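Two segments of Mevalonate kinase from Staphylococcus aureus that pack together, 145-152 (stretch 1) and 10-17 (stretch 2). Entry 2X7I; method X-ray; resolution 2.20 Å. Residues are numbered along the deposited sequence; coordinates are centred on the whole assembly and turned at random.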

ATOM      1  N   GLY A 145      -5.330   4.586  10.220  1.00 46.54           N
ATOM      2  CA  GLY A 145      -4.256   4.855  11.163  1.00 46.54           C
ATOM      3  C   GLY A 145      -2.992   4.056  10.883  1.00 45.65           C
ATOM      4  O   GLY A 145      -1.882   4.602  10.907  1.00 45.13           O
ATOM      5  N   ILE A 146      -3.155   2.763  10.617  1.00 44.88           N
ATOM      6  CA  ILE A 146      -1.995   1.904  10.360  1.00 44.74           C
ATOM      7  C   ILE A 146      -1.261   2.300   9.070  1.00 44.18           C
ATOM      8  O   ILE A 146      -0.037   2.370   9.064  1.00 44.02           O
ATOM      9  CB  ILE A 146      -2.366   0.392  10.356  1.00 44.58           C
ATOM     10  CG1 ILE A 146      -1.094  -0.459  10.351  1.00 45.48           C
ATOM     11  CG2 ILE A 146      -3.259   0.033   9.165  1.00 43.91           C
ATOM     12  CD1 ILE A 146      -1.313  -1.931  10.762  1.00 45.61           C
ATOM     13  N   ASP A 147      -2.014   2.574   8.000  1.00 44.38           N
ATOM     14  CA  ASP A 147      -1.429   2.946   6.707  1.00 44.42           C
ATOM     15  C   ASP A 147      -0.663   4.263   6.846  1.00 44.03           C
ATOM     16  O   ASP A 147       0.483   4.355   6.440  1.00 44.47           O
ATOM     17  CB  ASP A 147      -2.499   3.111   5.618  1.00 44.95           C
ATOM     18  CG  ASP A 147      -3.259   1.812   5.292  1.00 47.52           C
ATOM     19  OD1 ASP A 147      -3.101   0.791   6.004  1.00 51.70           O
ATOM     20  OD2 ASP A 147      -4.041   1.831   4.302  1.00 49.46           O
ATOM     21  N   THR A 148      -1.286   5.266   7.447  1.00 43.49           N
ATOM     22  CA  THR A 148      -0.653   6.569   7.583  1.00 43.94           C
ATOM     23  C   THR A 148       0.619   6.512   8.452  1.00 44.62           C
ATOM     24  O   THR A 148       1.637   7.106   8.109  1.00 44.52           O
ATOM     25  CB  THR A 148      -1.624   7.623   8.158  1.00 44.00           C
ATOM     26  OG1 THR A 148      -2.824   7.646   7.376  1.00 43.48           O
ATOM     27  CG2 THR A 148      -0.982   9.008   8.146  1.00 43.78           C
ATOM     28  N   GLN A 149       0.553   5.805   9.568  1.00 45.08           N
ATOM     29  CA  GLN A 149       1.708   5.691  10.449  1.00 46.62           C
ATOM     30  C   GLN A 149       2.851   4.904   9.788  1.00 46.60           C
ATOM     31  O   GLN A 149       4.006   5.302   9.877  1.00 47.87           O
ATOM     32  CB  GLN A 149       1.307   5.069  11.794  1.00 47.10           C
ATOM     33  CG  GLN A 149       2.474   4.767  12.742  1.00 49.11           C
ATOM     34  CD  GLN A 149       3.299   5.992  13.122  1.00 52.32           C
ATOM     35  OE1 GLN A 149       2.899   7.127  12.869  1.00 54.27           O
ATOM     36  NE2 GLN A 149       4.460   5.758  13.753  1.00 54.68           N
ATOM     37  N   THR A 150       2.532   3.807   9.109  1.00 45.91           N
ATOM     38  CA  THR A 150       3.559   3.027   8.408  1.00 45.67           C
ATOM     39  C   THR A 150       4.228   3.876   7.333  1.00 45.84           C
ATOM     40  O   THR A 150       5.450   3.918   7.244  1.00 47.07           O
ATOM     41  CB  THR A 150       2.966   1.758   7.763  1.00 45.29           C
ATOM     42  OG1 THR A 150       2.295   0.977   8.763  1.00 44.84           O
ATOM     43  CG2 THR A 150       4.054   0.927   7.106  1.00 44.50           C
ATOM     44  N   ILE A 151       3.419   4.564   6.535  1.00 45.01           N
ATOM     45  CA  ILE A 151       3.917   5.418   5.461  1.00 45.41           C
ATOM     46  C   ILE A 151       4.775   6.588   5.969  1.00 46.34           C
ATOM     47  O   ILE A 151       5.900   6.764   5.516  1.00 48.05           O
ATOM     48  CB  ILE A 151       2.756   5.962   4.594  1.00 44.81           C
ATOM     49  CG1 ILE A 151       2.149   4.835   3.756  1.00 44.01           C
ATOM     50  CG2 ILE A 151       3.240   7.051   3.647  1.00 45.12           C
ATOM     51  CD1 ILE A 151       0.864   5.237   3.092  1.00 44.48           C
ATOM     52  N   VAL A 152       4.250   7.365   6.910  1.00 45.99           N
ATOM     53  CA  VAL A 152       4.950   8.539   7.434  1.00 46.94           C
ATOM     54  C   VAL A 152       6.254   8.183   8.149  1.00 48.01           C
ATOM     55  O   VAL A 152       7.307   8.745   7.840  1.00 49.01           O
ATOM     56  CB  VAL A 152       4.050   9.356   8.375  1.00 46.65           C
ATOM     57  CG1 VAL A 152       4.849  10.439   9.073  1.00 47.71           C
ATOM     58  CG2 VAL A 152       2.921   9.971   7.583  1.00 46.13           C
TER
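Stretch 2 10-17: ESTGKIIL

How does the second stretch lie on the helix? Residues 145-152 are helical, held by backbone hydrogen bonds such as Ile151 N to Asp147 O at 2.9 Å, and the helix continues later in the chain. Across it runs an extended strand beginning before Glu10, its N-to-C direction at 126° to that of the helix, so the two run obliquely, nearer antiparallel than parallel. Their axes approach to 8.0 Å. Asp147 lies over Lys14 and Ile151 over Thr12, each pair with CA atoms 6.3 Å apart: one helical turn matches two strand residues.

What does Lys14 do with its long side chain? Its CA-to-CB bond points toward the helix, and the aliphatic part begins against it, with Lys14 CB 4.1 Å from Ile151 CG1 and 4.4 Å from Thr150 CG2. Chi1, at 107°, lies between wells; chi2 is m, and chi3 and chi4 are both t, so the outer chain is extended and carries the ammonium group to the carboxylate of Asp147. There Lys14 NZ donates to Asp147 OD2 at 2.9 Å, a hydrogen bond within a salt bridge. Asp147 starts out sideways, but with chi1 m its end comes nearer the strand. Both residues are buried, so the pairing offsets charges that would be costly to leave unpaired; Lys14 NZ is also hydrogen-bonded elsewhere in the structure.

Why does Ile151 touch so many strand residues? Its CA-to-CB bond points toward the strand, and its m, t conformation spreads the side chain along the backbone: Ile151 CD1 reaches Thr12 O at 3.6 Å, its CG1 lies 3.5 Å from Gly13 O, and its CG2 sits 3.2 Å from Ser11 OG. Much of what this apolar side chain meets is therefore polar, but those strand groups have partners of their own. Ser11 OG, with chi1 t, donates to Thr12 O at 2.9 Å; Thr12 OG1, with chi1 p, donates to Gly13 O at 2.8 Å. A water joins the two stretches here, donating to Thr12 OG1 at 2.9 Å and to Ile151 O at 2.7 Å.

What happens toward the start of the helix? The CA-to-CB bond of Ile146 points toward the strand, and t at both chi angles leaves CD1 near the tip of Ile16, which, m at both, leaves its backbone sideways and brings its end nearer. Their tips meet lightly, Ile146 CD1 to Ile16 CD1 at 4.5 Å. Between this contact and Ile151, Thr150 has chi1 m, which turns its hydroxyl back along the helix: Thr150 OG1 donates to Ile146 O at 2.7 Å, leaving the methyl CG2 to face Lys14.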

ATOM      1  N   GLU A  10       5.815  13.812  -1.982  1.00 54.95           N
ATOM      2  CA  GLU A  10       5.838  12.414  -2.401  1.00 54.30           C
ATOM      3  C   GLU A  10       5.412  11.509  -1.270  1.00 52.53           C
ATOM      4  O   GLU A  10       5.569  11.846  -0.091  1.00 51.93           O
ATOM      5  CB  GLU A  10       7.248  11.997  -2.799  1.00 56.02           C
ATOM      6  CG  GLU A  10       7.481  11.928  -4.272  1.00 58.64           C
ATOM      7  CD  GLU A  10       8.953  11.837  -4.604  1.00 61.53           C
ATOM      8  OE1 GLU A  10       9.677  11.124  -3.888  1.00 62.60           O
ATOM      9  OE2 GLU A  10       9.393  12.491  -5.568  1.00 64.82           O
ATOM     10  N   SER A  11       4.929  10.330  -1.645  1.00 51.32           N
ATOM     11  CA  SER A  11       4.579   9.300  -0.677  1.00 49.93           C
ATOM     12  C   SER A  11       4.741   7.891  -1.236  1.00 49.36           C
ATOM     13  O   SER A  11       4.477   7.642  -2.414  1.00 49.18           O
ATOM     14  CB  SER A  11       3.135   9.480  -0.220  1.00 48.75           C
ATOM     15  OG  SER A  11       2.849   8.586   0.840  1.00 47.94           O
ATOM     16  N   THR A  12       5.143   6.965  -0.373  1.00 49.07           N
ATOM     17  CA  THR A  12       5.100   5.543  -0.715  1.00 48.76           C
ATOM     18  C   THR A  12       3.697   5.026  -0.450  1.00 47.75           C
ATOM     19  O   THR A  12       2.873   5.722   0.141  1.00 46.89           O
ATOM     20  CB  THR A  12       6.065   4.683   0.124  1.00 48.97           C
ATOM     21  OG1 THR A  12       5.505   4.480   1.430  1.00 46.80           O
ATOM     22  CG2 THR A  12       7.431   5.324   0.221  1.00 49.24           C
ATOM     23  N   GLY A  13       3.436   3.797  -0.888  1.00 47.87           N
ATOM     24  CA  GLY A  13       2.248   3.067  -0.457  1.00 47.27           C
ATOM     25  C   GLY A  13       2.558   2.251   0.790  1.00 47.09           C
ATOM     26  O   GLY A  13       3.533   2.522   1.491  1.00 47.71           O
ATOM     27  N   LYS A  14       1.740   1.237   1.056  1.00 46.80           N
ATOM     28  CA  LYS A  14       2.038   0.267   2.116  1.00 46.88           C
ATOM     29  C   LYS A  14       1.454  -1.108   1.792  1.00 46.65           C
ATOM     30  O   LYS A  14       0.509  -1.220   1.013  1.00 46.43           O
ATOM     31  CB  LYS A  14       1.540   0.787   3.467  1.00 46.18           C
ATOM     32  CG  LYS A  14       0.310   0.128   4.035  1.00 46.46           C
ATOM     33  CD  LYS A  14      -0.959   0.364   3.226  1.00 46.87           C
ATOM     34  CE  LYS A  14      -1.928  -0.790   3.460  1.00 46.18           C
ATOM     35  NZ  LYS A  14      -3.274  -0.582   2.891  1.00 46.38           N
ATOM     36  N   ILE A  15       2.022  -2.148   2.390  1.00 46.77           N
ATOM     37  CA  ILE A  15       1.471  -3.499   2.262  1.00 46.71           C
ATOM     38  C   ILE A  15       1.219  -4.093   3.632  1.00 46.04           C
ATOM     39  O   ILE A  15       2.035  -3.957   4.535  1.00 45.49           O
ATOM     40  CB  ILE A  15       2.403  -4.443   1.456  1.00 48.00           C
ATOM     41  CG1 ILE A  15       2.714  -3.829   0.087  1.00 48.86           C
ATOM     42  CG2 ILE A  15       1.762  -5.833   1.306  1.00 48.13           C
ATOM     43  CD1 ILE A  15       2.813  -4.826  -1.052  1.00 50.64           C
ATOM     44  N   ILE A  16       0.058  -4.726   3.786  1.00 46.27           N
ATOM     45  CA  ILE A  16      -0.219  -5.558   4.941  1.00 46.13           C
ATOM     46  C   ILE A  16       0.340  -6.920   4.571  1.00 47.11           C
ATOM     47  O   ILE A  16      -0.258  -7.646   3.777  1.00 47.59           O
ATOM     48  CB  ILE A  16      -1.735  -5.665   5.238  1.00 46.02           C
ATOM     49  CG1 ILE A  16      -2.372  -4.281   5.458  1.00 44.80           C
ATOM     50  CG2 ILE A  16      -1.974  -6.535   6.456  1.00 46.12           C
ATOM     51  CD1 ILE A  16      -1.759  -3.475   6.595  1.00 43.63           C
ATOM     52  N   LEU A  17       1.516  -7.244   5.103  1.00 47.60           N
ATOM     53  CA  LEU A  17       2.151  -8.529   4.825  1.00 48.53           C
ATOM     54  C   LEU A  17       1.278  -9.679   5.307  1.00 48.72           C
ATOM     55  O   LEU A  17       1.079 -10.661   4.592  1.00 49.18           O
ATOM     56  CB  LEU A  17       3.506  -8.610   5.514  1.00 48.87           C
ATOM     57  CG  LEU A  17       4.652  -7.794   4.912  1.00 49.76           C
ATOM     58  CD1 LEU A  17       5.920  -8.114   5.688  1.00 50.24           C
ATOM     59  CD2 LEU A  17       4.850  -8.078   3.436  1.00 49.36           C
TER
HETATM   60  O   HOH W   1       7.197   5.256   3.626  1.00 33.95           O